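Protein 1A (Cricket paralysis virus, PDB 6C3R) suppresses antiviral RNA silencing in insect cells by inactivating host AGO2 and recruiting a cellular ubiquitin ligase complex that promotes AGO2 degradation. Local coordinates at residues A[2-13]-A[28-36]. Residues are numbered along the deposited sequence; the frame is centred on the assembly and turned at random.
Sequences NSLEELAAQELI and FYVQSKPQL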
ATOM      1  N   ASN A   2     -28.417  -8.501 -20.405  1.00 88.95           N
ATOM      2  CA  ASN A   2     -27.164  -8.198 -19.707  1.00 86.09           C
ATOM      3  C   ASN A   2     -26.120  -7.668 -20.691  1.00 83.04           C
ATOM      4  O   ASN A   2     -25.561  -6.584 -20.479  1.00 80.01           O
ATOM      5  CB  ASN A   2     -26.639  -9.432 -18.954  1.00 86.21           C
ATOM      6  CG  ASN A   2     -27.564  -9.870 -17.820  1.00 87.62           C
ATOM      7  OD1 ASN A   2     -28.489  -9.150 -17.429  1.00 86.84           O
ATOM      8  ND2 ASN A   2     -27.310 -11.059 -17.280  1.00 89.23           N
ATOM      9  N   SER A   3     -25.880  -8.427 -21.765  1.00 80.36           N
ATOM     10  CA  SER A   3     -25.065  -7.957 -22.890  1.00 79.06           C
ATOM     11  C   SER A   3     -25.685  -6.715 -23.522  1.00 77.59           C
ATOM     12  O   SER A   3     -25.001  -5.723 -23.775  1.00 77.43           O
ATOM     13  CB  SER A   3     -24.894  -9.044 -23.953  1.00 80.90           C
ATOM     14  OG  SER A   3     -23.887  -9.970 -23.577  1.00 82.64           O
ATOM     15  N   LEU A   4     -26.991  -6.761 -23.746  1.00 75.38           N
ATOM     16  CA  LEU A   4     -27.688  -5.659 -24.410  1.00 74.09           C
ATOM     17  C   LEU A   4     -27.522  -4.335 -23.646  1.00 71.22           C
ATOM     18  O   LEU A   4     -27.233  -3.300 -24.238  1.00 71.51           O
ATOM     19  CB  LEU A   4     -29.170  -6.024 -24.626  1.00 75.16           C
ATOM     20  CG  LEU A   4     -30.026  -5.161 -25.577  1.00 73.84           C
ATOM     21  CD1 LEU A   4     -31.093  -5.981 -26.290  1.00 74.55           C
ATOM     22  CD2 LEU A   4     -30.663  -4.006 -24.837  1.00 71.12           C
ATOM     23  N   GLU A   5     -27.656  -4.372 -22.329  1.00 69.30           N
ATOM     24  CA  GLU A   5     -27.466  -3.169 -21.525  1.00 66.39           C
ATOM     25  C   GLU A   5     -25.980  -2.789 -21.387  1.00 63.59           C
ATOM     26  O   GLU A   5     -25.648  -1.604 -21.427  1.00 59.30           O
ATOM     27  CB  GLU A   5     -28.122  -3.330 -20.159  1.00 67.53           C
ATOM     28  CG  GLU A   5     -28.285  -1.998 -19.448  1.00 67.61           C
ATOM     29  CD  GLU A   5     -29.214  -2.040 -18.253  1.00 69.39           C
ATOM     30  OE1 GLU A   5     -29.691  -3.129 -17.835  1.00 70.89           O
ATOM     31  OE2 GLU A   5     -29.457  -0.943 -17.722  1.00 68.84           O
ATOM     32  N   GLU A   6     -25.111  -3.795 -21.220  1.00 61.94           N
ATOM     33  CA  GLU A   6     -23.651  -3.618 -21.220  1.00 60.38           C
ATOM     34  C   GLU A   6     -23.121  -3.000 -22.519  1.00 60.70           C
ATOM     35  O   GLU A   6     -22.202  -2.177 -22.493  1.00 58.89           O
ATOM     36  CB  GLU A   6     -22.948  -4.966 -20.967  1.00 60.87           C
ATOM     37  CG  GLU A   6     -21.418  -4.934 -21.061  1.00 61.59           C
ATOM     38  CD  GLU A   6     -20.732  -6.148 -20.433  1.00 63.08           C
ATOM     39  OE1 GLU A   6     -21.420  -7.135 -20.076  1.00 63.03           O
ATOM     40  OE2 GLU A   6     -19.482  -6.119 -20.296  1.00 64.01           O
ATOM     41  N   LEU A   7     -23.698  -3.414 -23.645  1.00 62.70           N
ATOM     42  CA  LEU A   7     -23.280  -2.932 -24.963  1.00 62.48           C
ATOM     43  C   LEU A   7     -23.517  -1.431 -25.140  1.00 61.62           C
ATOM     44  O   LEU A   7     -22.626  -0.719 -25.591  1.00 61.18           O
ATOM     45  CB  LEU A   7     -23.988  -3.717 -26.076  1.00 63.76           C
ATOM     46  CG  LEU A   7     -23.384  -5.088 -26.417  1.00 64.99           C
ATOM     47  CD1 LEU A   7     -24.369  -5.924 -27.229  1.00 65.87           C
ATOM     48  CD2 LEU A   7     -22.057  -4.953 -27.152  1.00 65.00           C
ATOM     49  N   ALA A   8     -24.709  -0.963 -24.770  1.00 60.98           N
ATOM     50  CA  ALA A   8     -25.057   0.459 -24.852  1.00 60.75           C
ATOM     51  C   ALA A   8     -24.108   1.339 -24.029  1.00 59.56           C
ATOM     52  O   ALA A   8     -23.644   2.357 -24.519  1.00 61.08           O
ATOM     53  CB  ALA A   8     -26.506   0.684 -24.424  1.00 60.59           C
ATOM     54  N   ALA A   9     -23.822   0.940 -22.793  1.00 58.59           N
ATOM     55  CA  ALA A   9     -22.834   1.642 -21.949  1.00 58.32           C
ATOM     56  C   ALA A   9     -21.419   1.651 -22.547  1.00 58.01           C
ATOM     57  O   ALA A   9     -20.711   2.653 -22.453  1.00 55.35           O
ATOM     58  CB  ALA A   9     -22.794   1.041 -20.546  1.00 56.43           C
ATOM     59  N   GLN A  10     -21.020   0.534 -23.149  1.00 59.91           N
ATOM     60  CA  GLN A  10     -19.668   0.379 -23.723  1.00 62.04           C
ATOM     61  C   GLN A  10     -19.517   1.202 -24.993  1.00 63.20           C
ATOM     62  O   GLN A  10     -18.418   1.622 -25.356  1.00 63.30           O
ATOM     63  CB  GLN A  10     -19.389  -1.095 -24.040  1.00 63.95           C
ATOM     64  CG  GLN A  10     -17.918  -1.484 -24.031  1.00 66.59           C
ATOM     65  CD  GLN A  10     -17.326  -1.605 -22.630  1.00 66.19           C
ATOM     66  OE1 GLN A  10     -18.039  -1.844 -21.652  1.00 65.73           O
ATOM     67  NE2 GLN A  10     -16.006  -1.443 -22.533  1.00 66.48           N
ATOM     68  N   GLU A  11     -20.643   1.395 -25.669  1.00 66.04           N
ATOM     69  CA  GLU A  11     -20.757   2.246 -26.835  1.00 67.28           C
ATOM     70  C   GLU A  11     -20.717   3.690 -26.360  1.00 64.30           C
ATOM     71  O   GLU A  11     -20.057   4.534 -26.968  1.00 66.03           O
ATOM     72  CB  GLU A  11     -22.078   1.933 -27.547  1.00 72.08           C
ATOM     73  CG  GLU A  11     -22.138   2.326 -29.016  1.00 78.45           C
ATOM     74  CD  GLU A  11     -22.328   3.814 -29.242  1.00 81.39           C
ATOM     75  OE1 GLU A  11     -22.940   4.499 -28.383  1.00 83.01           O
ATOM     76  OE2 GLU A  11     -21.859   4.290 -30.295  1.00 84.61           O
ATOM     77  N   LEU A  12     -21.441   3.953 -25.273  1.00 60.77           N
ATOM     78  CA  LEU A  12     -21.497   5.263 -24.623  1.00 57.89           C
ATOM     79  C   LEU A  12     -20.156   5.708 -24.016  1.00 57.75           C
ATOM     80  O   LEU A  12     -19.825   6.902 -24.019  1.00 58.84           O
ATOM     81  CB  LEU A  12     -22.597   5.245 -23.566  1.00 56.63           C
ATOM     82  CG  LEU A  12     -23.199   6.555 -23.068  1.00 57.84           C
ATOM     83  CD1 LEU A  12     -23.550   7.505 -24.204  1.00 59.64           C
ATOM     84  CD2 LEU A  12     -24.442   6.262 -22.244  1.00 56.79           C
ATOM     85  N   ILE A  13     -19.375   4.754 -23.516  1.00 56.31           N
ATOM     86  CA  ILE A  13     -18.013   5.030 -23.039  1.00 55.16           C
ATOM     87  C   ILE A  13     -17.123   5.446 -24.196  1.00 55.45           C
ATOM     88  O   ILE A  13     -16.285   6.332 -24.045  1.00 55.85           O
ATOM     89  CB  ILE A  13     -17.393   3.810 -22.290  1.00 54.80           C
ATOM     90  CG1 ILE A  13     -18.035   3.669 -20.905  1.00 54.05           C
ATOM     91  CG2 ILE A  13     -15.878   3.955 -22.110  1.00 55.44           C
ATOM     92  CD1 ILE A  13     -17.875   2.304 -20.280  1.00 53.64           C
ATOM     93  N   PHE A  28     -12.615   2.708 -13.407  1.00 39.30           N
ATOM     94  CA  PHE A  28     -13.830   1.899 -13.328  1.00 40.65           C
ATOM     95  C   PHE A  28     -13.995   1.124 -14.625  1.00 42.79           C
ATOM     96  O   PHE A  28     -13.677   1.645 -15.690  1.00 42.24           O
ATOM     97  CB  PHE A  28     -15.084   2.771 -13.175  1.00 39.87           C
ATOM     98  CG  PHE A  28     -15.431   3.121 -11.774  1.00 38.58           C
ATOM     99  CD1 PHE A  28     -16.183   2.252 -10.997  1.00 37.84           C
ATOM    100  CD2 PHE A  28     -15.066   4.351 -11.240  1.00 38.51           C
ATOM    101  CE1 PHE A  28     -16.544   2.584  -9.699  1.00 36.81           C
ATOM    102  CE2 PHE A  28     -15.424   4.687  -9.941  1.00 38.30           C
ATOM    103  CZ  PHE A  28     -16.159   3.794  -9.167  1.00 36.96           C
ATOM    104  N   TYR A  29     -14.516  -0.104 -14.522  1.00 45.03           N
ATOM    105  CA  TYR A  29     -14.962  -0.888 -15.673  1.00 46.65           C
ATOM    106  C   TYR A  29     -16.447  -1.050 -15.506  1.00 45.82           C
ATOM    107  O   TYR A  29     -16.942  -0.973 -14.385  1.00 46.16           O
ATOM    108  CB  TYR A  29     -14.318  -2.271 -15.697  1.00 49.55           C
ATOM    109  CG  TYR A  29     -12.855  -2.369 -16.101  1.00 52.98           C
ATOM    110  CD1 TYR A  29     -12.075  -1.239 -16.383  1.00 55.17           C
ATOM    111  CD2 TYR A  29     -12.238  -3.623 -16.169  1.00 56.90           C
ATOM    112  CE1 TYR A  29     -10.742  -1.359 -16.745  1.00 57.81           C
ATOM    113  CE2 TYR A  29     -10.898  -3.758 -16.517  1.00 59.13           C
ATOM    114  CZ  TYR A  29     -10.155  -2.624 -16.807  1.00 60.32           C
ATOM    115  OH  TYR A  29      -8.822  -2.751 -17.139  1.00 63.37           O
ATOM    116  N   VAL A  30     -17.149  -1.283 -16.615  1.00 45.53           N
ATOM    117  CA  VAL A  30     -18.614  -1.386 -16.629  1.00 45.24           C
ATOM    118  C   VAL A  30     -19.069  -2.727 -17.213  1.00 46.94           C
ATOM    119  O   VAL A  30     -19.144  -2.893 -18.429  1.00 49.78           O
ATOM    120  CB  VAL A  30     -19.244  -0.230 -17.422  1.00 44.05           C
ATOM    121  CG1 VAL A  30     -20.753  -0.379 -17.488  1.00 44.00           C
ATOM    122  CG2 VAL A  30     -18.868   1.106 -16.797  1.00 43.79           C
ATOM    123  N   GLN A  31     -19.402  -3.672 -16.343  1.00 47.35           N
ATOM    124  CA  GLN A  31     -19.690  -5.038 -16.755  1.00 47.84           C
ATOM    125  C   GLN A  31     -20.908  -5.604 -16.050  1.00 49.38           C
ATOM    126  O   GLN A  31     -21.123  -5.348 -14.861  1.00 49.83           O
ATOM    127  CB  GLN A  31     -18.501  -5.905 -16.416  1.00 47.85           C
ATOM    128  CG  GLN A  31     -17.167  -5.352 -16.876  1.00 47.02           C
ATOM    129  CD  GLN A  31     -16.033  -6.248 -16.476  1.00 46.82           C
ATOM    130  OE1 GLN A  31     -16.186  -7.086 -15.592  1.00 46.22           O
ATOM    131  NE2 GLN A  31     -14.884  -6.080 -17.124  1.00 47.84           N
ATOM    132  N   SER A  32     -21.679  -6.407 -16.774  1.00 50.09           N
ATOM    133  CA  SER A  32     -22.861  -7.040 -16.216  1.00 50.42           C
ATOM    134  C   SER A  32     -22.528  -8.194 -15.287  1.00 51.25           C
ATOM    135  O   SER A  32     -23.170  -8.367 -14.262  1.00 49.88           O
ATOM    136  CB  SER A  32     -23.774  -7.536 -17.328  1.00 51.88           C
ATOM    137  OG  SER A  32     -24.470  -6.451 -17.896  1.00 52.79           O
ATOM    138  N   LYS A  33     -21.540  -8.990 -15.664  1.00 54.51           N
ATOM    139  CA  LYS A  33     -21.205 -10.217 -14.932  1.00 57.32           C
ATOM    140  C   LYS A  33     -19.687 -10.335 -14.819  1.00 54.45           C
ATOM    141  O   LYS A  33     -19.056 -11.054 -15.590  1.00 52.93           O
ATOM    142  CB  LYS A  33     -21.820 -11.440 -15.623  1.00 61.57           C
ATOM    143  CG  LYS A  33     -23.327 -11.565 -15.430  1.00 65.02           C
ATOM    144  CD  LYS A  33     -23.848 -12.854 -16.056  1.00 70.69           C
ATOM    145  CE  LYS A  33     -25.153 -13.342 -15.430  1.00 73.98           C
ATOM    146  NZ  LYS A  33     -25.492 -14.732 -15.869  1.00 76.71           N
ATOM    147  N   PRO A  34     -19.100  -9.590 -13.867  1.00 51.76           N
ATOM    148  CA  PRO A  34     -17.650  -9.542 -13.738  1.00 51.11           C
ATOM    149  C   PRO A  34     -17.085 -10.813 -13.141  1.00 51.44           C
ATOM    150  O   PRO A  34     -17.742 -11.478 -12.357  1.00 49.75           O
ATOM    151  CB  PRO A  34     -17.422  -8.366 -12.796  1.00 49.42           C
ATOM    152  CG  PRO A  34     -18.652  -8.299 -11.978  1.00 49.45           C
ATOM    153  CD  PRO A  34     -19.768  -8.729 -12.874  1.00 50.29           C
ATOM    154  N   GLN A  35     -15.854 -11.125 -13.510  1.00 53.56           N
ATOM    155  CA  GLN A  35     -15.190 -12.338 -13.041  1.00 56.51           C
ATOM    156  C   GLN A  35     -14.402 -11.987 -11.785  1.00 54.69           C
ATOM    157  O   GLN A  35     -13.176 -11.973 -11.802  1.00 54.42           O
ATOM    158  CB  GLN A  35     -14.279 -12.904 -14.137  1.00 59.06           C
ATOM    159  CG  GLN A  35     -14.930 -13.022 -15.517  1.00 62.02           C
ATOM    160  CD  GLN A  35     -16.016 -14.089 -15.604  1.00 64.83           C
ATOM    161  OE1 GLN A  35     -16.383 -14.716 -14.599  1.00 66.32           O
ATOM    162  NE2 GLN A  35     -16.531 -14.312 -16.823  1.00 65.86           N
ATOM    163  N   LEU A  36     -15.123 -11.709 -10.697  1.00 52.89           N
ATOM    164  CA  LEU A  36     -14.521 -11.144  -9.484  1.00 51.19           C
ATOM    165  C   LEU A  36     -13.543 -12.064  -8.794  1.00 52.96           C
ATOM    166  O   LEU A  36     -12.697 -11.596  -8.033  1.00 51.46           O
ATOM    167  CB  LEU A  36     -15.589 -10.755  -8.476  1.00 50.94           C
ATOM    168  CG  LEU A  36     -16.412  -9.514  -8.790  1.00 49.94           C
ATOM    169  CD1 LEU A  36     -17.514  -9.360  -7.761  1.00 49.26           C
ATOM    170  CD2 LEU A  36     -15.538  -8.271  -8.845  1.00 49.28           C
TER
HETATM  171  O   HOH W   1     -19.565  -8.827 -18.187  1.00 40.90           O
HETATM  172  O   HOH W   2     -15.518  -0.694 -19.239  1.00 26.75           O
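The N-terminal helix that carries the BC-box, through which the viral E3 ligase is assembled, rests one flank (Asn2, Glu6, Ala9, Ile13) on the end of strand 26-30 and the loop after it. The N-to-C directions of helix 2-13 and strand 28-30 differ by 135°, obliquely antiparallel, with axes 9.8 Å apart at closest approach. Val30 is the strand's contribution to the apolar part: its CG1 meets Ala9 CB at 3.9 Å and its CG2 meets Ile13 CD1 at 3.8 Å, each methyl taking one residue of the helix flank. Phe113 of helix 110-114 packs on Ala9 and Ile13, and Leu21 on Ile13 and Val30, extending the apolar patch. Toward the N terminus of the helix the contact turns polar. With CG anti to the backbone N (chi1 175°) and the chain extended, Glu6 carries its carboxylate across to the loop, where Ser32 N gives OE1 a weak but nearly straight hydrogen bond (3.4 Å, N-H...O angle 166°). Water 1 accepts from Lys33 N and probably donates to Glu6 OE1. In the first turn, Ser32 OG donates to Asn2 O at 2.8 Å from above the carbonyl plane, while the helical donor Glu6 N reaches that oxygen from the opposite face.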